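Local coordinates for uncharacterized protein (Pseudomonas syringae pv. tomato, PDB 3K4I) that is of unknown function but belongs to the RraA-like family and is modelled as an assembly of three chains, at residues S46-T59 and T164-S176. Numbering follows the deposited sequence.
Sequences SQVPGTRCVGIAFT and TIQPGDLMVCDGS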
loop_
_atom_site.group_PDB
_atom_site.type_symbol
_atom_site.label_atom_id
_atom_site.label_comp_id
_atom_site.label_asym_id
_atom_site.label_seq_id
_atom_site.Cartn_x
_atom_site.Cartn_y
_atom_site.Cartn_z
ATOM N N SER C 46 -5.669 5.271 3.071
ATOM C CA SER C 46 -5.444 6.305 2.085
ATOM C C SER C 46 -4.827 5.720 0.791
ATOM O O SER C 46 -3.790 5.039 0.827
ATOM C CB SER C 46 -4.537 7.388 2.667
ATOM O OG SER C 46 -4.246 8.314 1.644
ATOM N N GLN C 47 -5.482 6.010 -0.344
ATOM C CA GLN C 47 -5.008 5.568 -1.658
ATOM C C GLN C 47 -4.289 6.643 -2.456
ATOM O O GLN C 47 -3.712 6.365 -3.504
ATOM C CB GLN C 47 -6.167 4.992 -2.488
ATOM C CG GLN C 47 -6.854 3.760 -1.856
ATOM C CD GLN C 47 -5.923 2.577 -1.643
ATOM O OE1 GLN C 47 -4.940 2.386 -2.381
ATOM N NE2 GLN C 47 -6.202 1.793 -0.619
ATOM N N VAL C 48 -4.348 7.893 -1.994
ATOM C CA VAL C 48 -3.700 8.961 -2.734
ATOM C C VAL C 48 -2.756 9.655 -1.771
ATOM O O VAL C 48 -3.203 10.339 -0.861
ATOM C CB VAL C 48 -4.714 9.972 -3.347
ATOM C CG1 VAL C 48 -3.962 11.107 -4.078
ATOM C CG2 VAL C 48 -5.650 9.265 -4.335
ATOM N N PRO C 49 -1.441 9.505 -1.983
ATOM C CA PRO C 49 -0.498 10.130 -1.053
ATOM C C PRO C 49 -0.676 11.660 -0.881
ATOM O O PRO C 49 -0.960 12.373 -1.847
ATOM C CB PRO C 49 0.872 9.779 -1.654
ATOM C CG PRO C 49 0.612 8.408 -2.319
ATOM C CD PRO C 49 -0.781 8.535 -2.887
ATOM N N GLY C 50 -0.587 12.115 0.359
ATOM C CA GLY C 50 -0.671 13.547 0.666
ATOM C C GLY C 50 -2.054 14.168 0.724
ATOM O O GLY C 50 -2.188 15.411 0.806
ATOM N N THR C 51 -3.086 13.336 0.658
ATOM C CA THR C 51 -4.459 13.852 0.718
ATOM C C THR C 51 -5.088 13.694 2.106
ATOM O O THR C 51 -4.621 12.903 2.947
ATOM C CB THR C 51 -5.376 13.190 -0.328
ATOM O OG1 THR C 51 -5.361 11.751 -0.160
ATOM C CG2 THR C 51 -4.933 13.602 -1.754
ATOM N N ARG C 52 -6.139 14.462 2.331
ATOM C CA ARG C 52 -6.938 14.379 3.550
ATOM C C ARG C 52 -8.303 14.975 3.261
ATOM O O ARG C 52 -8.479 15.673 2.275
ATOM C CB ARG C 52 -6.236 15.105 4.723
ATOM C CG ARG C 52 -6.055 16.609 4.516
ATOM C CD ARG C 52 -5.235 17.229 5.659
ATOM N NE ARG C 52 -5.813 17.033 6.992
ATOM C CZ ARG C 52 -6.876 17.682 7.465
ATOM N NH1 ARG C 52 -7.499 18.585 6.723
ATOM N NH2 ARG C 52 -7.325 17.427 8.690
ATOM N N CYS C 53 -9.281 14.654 4.083
ATOM C CA CYS C 53 -10.586 15.308 3.963
ATOM C C CYS C 53 -11.284 15.386 5.280
ATOM O O CYS C 53 -11.105 14.520 6.168
ATOM C CB CYS C 53 -11.517 14.631 2.922
ATOM S SG CYS C 53 -11.809 12.871 3.249
ATOM N N VAL C 54 -12.134 16.407 5.352
ATOM C CA VAL C 54 -13.057 16.626 6.445
ATOM C C VAL C 54 -14.421 16.907 5.854
ATOM O O VAL C 54 -14.572 17.749 4.957
ATOM C CB VAL C 54 -12.628 17.860 7.293
ATOM C CG1 VAL C 54 -13.567 18.023 8.459
ATOM C CG2 VAL C 54 -11.198 17.665 7.772
ATOM N N GLY C 55 -15.442 16.213 6.335
ATOM C CA GLY C 55 -16.801 16.552 5.859
ATOM C C GLY C 55 -17.853 15.677 6.511
ATOM O O GLY C 55 -17.555 14.895 7.430
ATOM N N ILE C 56 -19.087 15.832 6.046
ATOM C CA ILE C 56 -20.238 15.193 6.661
ATOM C C ILE C 56 -20.537 13.911 5.926
ATOM O O ILE C 56 -20.646 13.927 4.711
ATOM C CB ILE C 56 -21.454 16.151 6.538
ATOM C CG1 ILE C 56 -21.105 17.508 7.162
ATOM C CG2 ILE C 56 -22.693 15.521 7.126
ATOM C CD1 ILE C 56 -20.682 17.460 8.683
ATOM N N ALA C 57 -20.699 12.817 6.664
ATOM C CA ALA C 57 -20.936 11.523 6.053
ATOM C C ALA C 57 -22.242 11.522 5.274
ATOM O O ALA C 57 -23.283 11.894 5.817
ATOM C CB ALA C 57 -20.986 10.427 7.133
ATOM N N PHE C 58 -22.180 11.055 4.025
ATOM C CA PHE C 58 -23.338 10.729 3.244
ATOM C C PHE C 58 -23.137 9.242 2.957
ATOM O O PHE C 58 -22.133 8.874 2.329
ATOM C CB PHE C 58 -23.326 11.508 1.926
ATOM C CG PHE C 58 -24.462 11.163 1.016
ATOM C CD1 PHE C 58 -25.578 12.002 0.962
ATOM C CD2 PHE C 58 -24.452 9.977 0.260
ATOM C CE1 PHE C 58 -26.652 11.720 0.145
ATOM C CE2 PHE C 58 -25.547 9.653 -0.564
ATOM C CZ PHE C 58 -26.645 10.550 -0.631
ATOM N N THR C 59 -24.034 8.424 3.482
ATOM C CA THR C 59 -23.824 6.968 3.498
ATOM C C THR C 59 -24.438 6.264 2.297
ATOM O O THR C 59 -25.502 6.651 1.784
ATOM C CB THR C 59 -24.367 6.345 4.790
ATOM O OG1 THR C 59 -25.738 6.728 4.983
ATOM C CG2 THR C 59 -23.567 6.806 6.002
ATOM N N THR C 164 -20.431 2.173 13.802
ATOM C CA THR C 164 -21.617 2.703 13.188
ATOM C C THR C 164 -21.308 4.089 12.604
ATOM O O THR C 164 -20.658 4.895 13.271
ATOM C CB THR C 164 -22.747 2.796 14.233
ATOM O OG1 THR C 164 -23.213 1.467 14.514
ATOM C CG2 THR C 164 -23.915 3.667 13.714
ATOM N N ILE C 165 -21.747 4.318 11.363
ATOM C CA ILE C 165 -21.681 5.637 10.690
ATOM C C ILE C 165 -23.127 6.008 10.384
ATOM O O ILE C 165 -23.861 5.276 9.682
ATOM C CB ILE C 165 -20.870 5.644 9.358
ATOM C CG1 ILE C 165 -19.421 5.165 9.566
ATOM C CG2 ILE C 165 -20.862 7.032 8.755
ATOM C CD1 ILE C 165 -19.201 3.699 9.213
ATOM N N GLN C 166 -23.558 7.117 10.967
ATOM C CA GLN C 166 -24.855 7.696 10.669
ATOM C C GLN C 166 -24.667 8.844 9.674
ATOM O O GLN C 166 -23.676 9.579 9.753
ATOM C CB GLN C 166 -25.464 8.279 11.950
ATOM C CG GLN C 166 -25.867 7.269 13.010
ATOM C CD GLN C 166 -27.165 6.575 12.683
ATOM O OE1 GLN C 166 -27.771 6.817 11.642
ATOM N NE2 GLN C 166 -27.600 5.681 13.575
ATOM N N PRO C 167 -25.621 8.989 8.733
ATOM C CA PRO C 167 -25.638 10.183 7.881
ATOM C C PRO C 167 -25.515 11.417 8.767
ATOM O O PRO C 167 -26.285 11.588 9.732
ATOM C CB PRO C 167 -27.026 10.157 7.243
ATOM C CG PRO C 167 -27.500 8.707 7.376
ATOM C CD PRO C 167 -26.850 8.175 8.612
ATOM N N GLY C 168 -24.566 12.274 8.425
ATOM C CA GLY C 168 -24.379 13.523 9.192
ATOM C C GLY C 168 -23.193 13.473 10.147
ATOM O O GLY C 168 -22.778 14.496 10.706
ATOM N N ASP C 169 -22.631 12.283 10.343
ATOM C CA ASP C 169 -21.447 12.152 11.212
ATOM C C ASP C 169 -20.237 12.919 10.629
ATOM O O ASP C 169 -20.126 13.138 9.423
ATOM C CB ASP C 169 -21.091 10.680 11.448
ATOM C CG ASP C 169 -21.993 10.000 12.494
ATOM O OD1 ASP C 169 -22.788 10.649 13.208
ATOM O OD2 ASP C 169 -21.855 8.760 12.638
ATOM N N LEU C 170 -19.334 13.320 11.497
ATOM C CA LEU C 170 -18.152 14.022 11.047
ATOM C C LEU C 170 -17.057 13.026 10.631
ATOM O O LEU C 170 -16.604 12.230 11.455
ATOM C CB LEU C 170 -17.683 14.939 12.178
ATOM C CG LEU C 170 -16.310 15.594 11.981
ATOM C CD1 LEU C 170 -16.337 16.542 10.792
ATOM C CD2 LEU C 170 -15.911 16.316 13.272
HETATM N N MSE C 171 -16.595 13.115 9.382
HETATM C CA MSE C 171 -15.558 12.180 8.853
HETATM C C MSE C 171 -14.271 12.946 8.687
HETATM O O MSE C 171 -14.261 14.045 8.055
HETATM C CB MSE C 171 -15.945 11.649 7.463
HETATM C CG MSE C 171 -17.250 10.895 7.401
HETATM SE SE MSE C 171 -17.269 9.288 8.551
HETATM C CE MSE C 171 -15.746 8.294 7.815
ATOM N N VAL C 172 -13.183 12.404 9.234
ATOM C CA VAL C 172 -11.858 13.026 9.059
ATOM C C VAL C 172 -10.915 11.901 8.658
ATOM O O VAL C 172 -10.902 10.820 9.300
ATOM C CB VAL C 172 -11.342 13.743 10.303
ATOM C CG1 VAL C 172 -9.951 14.414 9.984
ATOM C CG2 VAL C 172 -12.368 14.815 10.785
ATOM N N CYS C 173 -10.228 12.119 7.536
ATOM C CA CYS C 173 -9.373 11.093 6.956
ATOM C C CYS C 173 -8.066 11.705 6.525
ATOM O O CYS C 173 -8.065 12.807 5.981
ATOM C CB CYS C 173 -10.041 10.491 5.712
ATOM S SG CYS C 173 -11.728 9.938 5.981
ATOM N N ASP C 174 -6.973 10.969 6.743
ATOM C CA ASP C 174 -5.644 11.370 6.282
ATOM C C ASP C 174 -4.764 10.151 6.022
ATOM O O ASP C 174 -5.279 9.027 5.845
ATOM C CB ASP C 174 -4.994 12.373 7.275
ATOM C CG ASP C 174 -4.811 11.808 8.696
ATOM O OD1 ASP C 174 -4.806 10.571 8.920
ATOM O OD2 ASP C 174 -4.650 12.629 9.621
ATOM N N GLY C 175 -3.450 10.351 5.977
ATOM C CA GLY C 175 -2.527 9.227 5.704
ATOM C C GLY C 175 -2.628 8.057 6.673
ATOM O O GLY C 175 -2.310 6.901 6.307
ATOM N N SER C 176 -3.092 8.330 7.894
ATOM C CA SER C 176 -3.226 7.277 8.900
ATOM C C SER C 176 -4.560 6.506 8.822
ATOM O O SER C 176 -4.750 5.523 9.543
ATOM C CB SER C 176 -3.003 7.875 10.299
ATOM O OG SER C 176 -1.715 8.483 10.369
HETATM O O HOH W 1 -3.878 4.875 5.289
HETATM O O HOH W 2 -4.322 15.199 9.054
#
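Cys53 and Cys173 face each other across two antiparallel strands, 53-59 and 170-174, as a hydrogen-bonded pair whose N-H and C=O groups bond reciprocally; their SG atoms lie 4.0 Å apart, too far for a disulfide. Gly55 and Met171 repeat the pattern, Met171 N reaching Gly55 O at 2.8 Å. On this same sheet face chi1 (-59°) of selenomethionine Met171 sets its CG anti to the carbonyl carbon and 3.8 Å from Ala57 CB, and the bend at chi2 keeps SE 4.1 Å from that methyl; Val86 and Val88 of strand 85-90 also pack on it. The other face carries Val54, Val172, Leu170 and Ile56: the two valines run alongside each other, while Val54 CG1 meets Leu170 CD1 at 3.9 Å. Strand 53-63 pairs in parallel with 85-90 along its other edge, and the ladder here joins antiparallel 170-174 to the central mixed sheet of the RraA-like fold. Packing is tightest where the type II turn Gln166-Asp169 meets the strand: Ile56 CG2 presses on Gly168 CA at 3.3 Å, a squeeze shorter than carbons normally allow, while Ala57 O accepts from Gly168 N and Ala57 N donates to Asp169 O. The far end is water-bridged, with Ser46 and Arg52 partly exposed. One water, in plane at the Arg52 guanidinium edge, accepts from NE and donates to Asp174 OD2; NE and OD2 themselves are 5.3 Å apart. Arg52 NH2 bonds Cys20 O, Asp174 OD1 bonds Thr25 OG1, and Gly175 N bonds Asp126 of the second subunit. Another water joins Ser46 N to Gly175 O.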